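PDB 3QLD: mandelate racemase/muconate lactonizing protein from Alicyclobacillus acidocaldarius LAA1, which is an enolase-superfamily member of unassigned function, pairing an N-terminal capping domain with a TIM-barrel-like C-terminal domain. Local coordinates for residues 151-154 / 155-159; 305-308 / 309-313. One frame throughout, in Å; residues are numbered along the deposited sequence.

Both contacts are short runs of alpha-helix, about two and a half turns long, and comparing them shows how one backbone pattern serves two very different settings. Contact 1 lies on helix 150-162, the crossover between strands 137-144 and 167-171 of the barrel, with its centre about 26 Å from the centre of the chain and one flank facing solvent. Contact 2 lies on helix 303-313, which follows strand 293-296, and is wholly buried, its centre about 8 Å from the centre of the chain. The centres of contact 1 and contact 2 are about 28 Å apart. The nearest atoms of contact 1 and contact 2 are about 16 Å apart, so the two do not touch. Strand 137-144 touches both, through Leu144 at contact 1 and Val138 at contact 2.

Contact 1. Residues 151-154 / 155-159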
loop_
_atom_site.group_PDB
_atom_site.type_symbol
_atom_site.label_atom_id
_atom_site.label_comp_id
_atom_site.label_asym_id
_atom_site.label_seq_id
_atom_site.Cartn_x
_atom_site.Cartn_y
_atom_site.Cartn_z
ATOM N N ASP A 151 -4.027 -33.339 21.305
ATOM C CA ASP A 151 -4.119 -34.625 20.606
ATOM C C ASP A 151 -4.263 -34.454 19.079
ATOM O O ASP A 151 -3.472 -35.019 18.295
ATOM C CB ASP A 151 -5.290 -35.461 21.169
ATOM C CG ASP A 151 -5.117 -35.818 22.668
ATOM O OD1 ASP A 151 -3.958 -35.967 23.145
ATOM O OD2 ASP A 151 -6.155 -35.956 23.377
ATOM N N VAL A 152 -5.271 -33.673 18.672
ATOM C CA VAL A 152 -5.437 -33.277 17.279
ATOM C C VAL A 152 -4.073 -32.828 16.731
ATOM O O VAL A 152 -3.607 -33.353 15.718
ATOM C CB VAL A 152 -6.473 -32.128 17.105
ATOM C CG1 VAL A 152 -6.636 -31.730 15.588
ATOM C CG2 VAL A 152 -7.824 -32.489 17.709
ATOM N N LEU A 153 -3.423 -31.899 17.434
ATOM C CA LEU A 153 -2.122 -31.372 16.988
ATOM C C LEU A 153 -1.086 -32.451 16.640
ATOM O O LEU A 153 -0.577 -32.506 15.500
ATOM C CB LEU A 153 -1.537 -30.394 18.019
ATOM C CG LEU A 153 -0.187 -29.894 17.503
ATOM C CD1 LEU A 153 -0.366 -28.921 16.366
ATOM C CD2 LEU A 153 0.629 -29.314 18.599
ATOM N N ILE A 154 -0.786 -33.282 17.629
ATOM C CA ILE A 154 0.230 -34.346 17.503
ATOM C C ILE A 154 -0.151 -35.349 16.407
ATOM O O ILE A 154 0.700 -35.871 15.658
ATOM C CB ILE A 154 0.471 -35.034 18.867
ATOM C CG1 ILE A 154 1.243 -34.097 19.816
ATOM C CG2 ILE A 154 1.238 -36.351 18.695
ATOM C CD1 ILE A 154 2.714 -33.861 19.437
ATOM N N GLN A 155 -1.454 -35.580 16.285
ATOM C CA GLN A 155 -1.945 -36.403 15.202
ATOM C C GLN A 155 -1.664 -35.725 13.869
ATOM O O GLN A 155 -1.200 -36.393 12.953
ATOM C CB GLN A 155 -3.412 -36.707 15.400
ATOM C CG GLN A 155 -3.679 -37.425 16.746
ATOM C CD GLN A 155 -5.191 -37.536 17.112
ATOM O OE1 GLN A 155 -6.064 -37.768 16.242
ATOM N NE2 GLN A 155 -5.491 -37.401 18.406
ATOM N N SER A 156 -1.893 -34.399 13.766
ATOM C CA SER A 156 -1.580 -33.677 12.540
ATOM C C SER A 156 -0.100 -33.745 12.223
ATOM O O SER A 156 0.247 -33.946 11.060
ATOM C CB SER A 156 -2.001 -32.200 12.640
ATOM O OG SER A 156 -3.411 -32.123 12.714
ATOM N N VAL A 157 0.762 -33.532 13.226
ATOM C CA VAL A 157 2.235 -33.640 13.043
ATOM C C VAL A 157 2.741 -34.994 12.514
ATOM O O VAL A 157 3.520 -35.078 11.554
ATOM C CB VAL A 157 2.989 -33.351 14.326
ATOM C CG1 VAL A 157 4.495 -33.212 14.010
ATOM C CG2 VAL A 157 2.410 -32.040 15.057
ATOM N N ASP A 158 2.328 -36.044 13.175
ATOM C CA ASP A 158 2.601 -37.429 12.715
ATOM C C ASP A 158 2.218 -37.640 11.254
ATOM O O ASP A 158 3.037 -38.150 10.466
ATOM C CB ASP A 158 1.811 -38.398 13.593
ATOM C CG ASP A 158 2.353 -38.468 15.010
ATOM O OD1 ASP A 158 3.479 -37.971 15.267
ATOM O OD2 ASP A 158 1.673 -39.051 15.895
ATOM N N ALA A 159 1.009 -37.164 10.890
ATOM C CA ALA A 159 0.471 -37.294 9.528
ATOM C C ALA A 159 1.345 -36.556 8.537
ATOM O O ALA A 159 1.672 -37.109 7.476
ATOM C CB ALA A 159 -0.973 -36.803 9.459
#
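Gln155 opens the second segment by giving its backbone N-H to the carbonyl O of Asp151, one helical turn back, although the exact position of that oxygen is uncertain. Its side chain folds back beside the backbone N (chi1 -58°) and then runs extended, which carries the amide over residue 151, with Gln155 NE2 3.4 Å from Asp151 CB.

Ser156 doubles the hold on Val152 O. Its backbone N binds that oxygen at 2.8 Å, close to the C=O axis, while Ser156 OG donates a longer bond to Val152 O of 3.3 Å from well above the carbonyl plane. The torsion that sets OG beside its own backbone N (chi1 -67°) turns the hydroxyl back toward the preceding turn.

Val157 N bonds to Leu153 O at 2.8 Å. On the same flank Val157 CG2 meets Leu153 CG at 4.2 Å, the two side chains crossing at a slant. Leu153 continues this apolar face onto Ala180 and Val184 of helix 178-187, and Val157 reaches Leu144 of strand 137-144.

Asp158 N closes the series on Ile154 O at 3.0 Å, with a nearly straight N-H...O angle of 173°. Asp158 OD2 passes 3.9 Å from Ile154 CG2, but the carboxylate is engaged by Arg187 and Tyr188.

In this beta-alpha-beta unit Leu153, Ile154 and Val157 thus pack the helix against helix 178-187 or strand 137-144, while Asp151 and Gln155 are exposed; the Arg187 salt bridge probably favours an ionised Asp158.

Contact 2. Residues 305-308 / 309-313; sequences GRVH and GLIAA
Leu310 and Arg306 meet one turn apart on helix 303-313, a buried helix in the barrel domain of this enolase-superfamily fold. The backbone supplies the regular i to i+4 hydrogen bonds: Leu310 N reaches Arg306 O at 2.8 Å, and Ile311 N and Ala312 N bond in the same way, at slightly greater length, to the carbonyls of Val307 and His308. The bond from Gly309 N to Gly305 O is more bent, with an N-H...O angle of 140°, and the same N-H makes a weak second bond to Arg306 O. Gly309 thus packs by its backbone against the carbonyls of Gly305 and Arg306.

The polar ends of His308 and Arg306 find their partners outside the two segments. The imidazole of His308 bonds through NE2 to Asp117 and stands edge-to-face with Phe277, while the guanidinium of Arg306 is held chiefly by the carbonyl of Glu301.

Apolar packing comes in two pairs, each running side by side in the same direction. Val307 CG1, set anti to its own N (chi1 163°), lies 4.0 Å from Ile311 CD1. In the other pair the aliphatic stem of the arginine does the touching: Leu310 CD1 rests 3.8 Å from Arg306 CG.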
loop_
_atom_site.group_PDB
_atom_site.type_symbol
_atom_site.label_atom_id
_atom_site.label_comp_id
_atom_site.label_asym_id
_atom_site.label_seq_id
_atom_site.Cartn_x
_atom_site.Cartn_y
_atom_site.Cartn_z
ATOM N N GLY A 305 1.456 -19.680 -10.707
ATOM C CA GLY A 305 2.141 -19.169 -9.514
ATOM C C GLY A 305 2.985 -20.177 -8.721
ATOM O O GLY A 305 4.065 -19.841 -8.241
ATOM N N ARG A 306 2.520 -21.419 -8.620
ATOM C CA ARG A 306 3.266 -22.426 -7.853
ATOM C C ARG A 306 4.570 -22.790 -8.595
ATOM O O ARG A 306 5.640 -22.892 -7.987
ATOM C CB ARG A 306 2.411 -23.663 -7.634
ATOM C CG ARG A 306 3.099 -24.790 -6.846
ATOM C CD ARG A 306 2.090 -25.843 -6.409
ATOM N NE ARG A 306 0.892 -25.172 -5.961
ATOM C CZ ARG A 306 0.668 -24.828 -4.710
ATOM N NH1 ARG A 306 1.543 -25.153 -3.751
ATOM N NH2 ARG A 306 -0.417 -24.129 -4.427
ATOM N N VAL A 307 4.462 -22.981 -9.898
ATOM C CA VAL A 307 5.644 -23.207 -10.777
ATOM C C VAL A 307 6.676 -22.091 -10.674
ATOM O O VAL A 307 7.854 -22.353 -10.378
ATOM C CB VAL A 307 5.242 -23.459 -12.260
ATOM C CG1 VAL A 307 6.471 -23.262 -13.192
ATOM C CG2 VAL A 307 4.717 -24.851 -12.350
ATOM N N HIS A 308 6.234 -20.843 -10.809
ATOM C CA HIS A 308 7.125 -19.666 -10.654
ATOM C C HIS A 308 7.768 -19.527 -9.275
ATOM O O HIS A 308 8.907 -19.063 -9.171
ATOM C CB HIS A 308 6.373 -18.363 -11.029
ATOM C CG HIS A 308 6.224 -18.164 -12.510
ATOM N ND1 HIS A 308 5.519 -17.110 -13.057
ATOM C CD2 HIS A 308 6.681 -18.896 -13.564
ATOM C CE1 HIS A 308 5.567 -17.185 -14.382
ATOM N NE2 HIS A 308 6.280 -18.258 -14.715
ATOM N N GLY A 309 7.021 -19.941 -8.229
ATOM C CA GLY A 309 7.436 -19.858 -6.845
ATOM C C GLY A 309 8.462 -20.971 -6.583
ATOM O O GLY A 309 9.430 -20.770 -5.898
ATOM N N LEU A 310 8.229 -22.166 -7.118
ATOM C CA LEU A 310 9.323 -23.182 -7.074
ATOM C C LEU A 310 10.603 -22.797 -7.832
ATOM O O LEU A 310 11.673 -23.083 -7.370
ATOM C CB LEU A 310 8.785 -24.529 -7.512
ATOM C CG LEU A 310 7.628 -25.083 -6.659
ATOM C CD1 LEU A 310 6.678 -26.038 -7.439
ATOM C CD2 LEU A 310 8.049 -25.826 -5.366
ATOM N N ILE A 311 10.510 -22.128 -8.974
ATOM C CA ILE A 311 11.684 -21.591 -9.646
ATOM C C ILE A 311 12.448 -20.566 -8.780
ATOM O O ILE A 311 13.638 -20.638 -8.660
ATOM C CB ILE A 311 11.302 -21.036 -11.012
ATOM C CG1 ILE A 311 10.916 -22.220 -11.926
ATOM C CG2 ILE A 311 12.356 -20.082 -11.565
ATOM C CD1 ILE A 311 10.178 -21.859 -13.176
ATOM N N ALA A 312 11.763 -19.592 -8.183
ATOM C CA ALA A 312 12.441 -18.731 -7.193
ATOM C C ALA A 312 13.072 -19.549 -6.007
ATOM O O ALA A 312 14.150 -19.209 -5.487
ATOM C CB ALA A 312 11.448 -17.691 -6.653
ATOM N N ALA A 313 12.404 -20.583 -5.547
ATOM C CA ALA A 313 12.959 -21.379 -4.434
ATOM C C ALA A 313 14.248 -22.137 -4.761
ATOM O O ALA A 313 14.894 -22.648 -3.852
ATOM C CB ALA A 313 11.966 -22.323 -3.947
#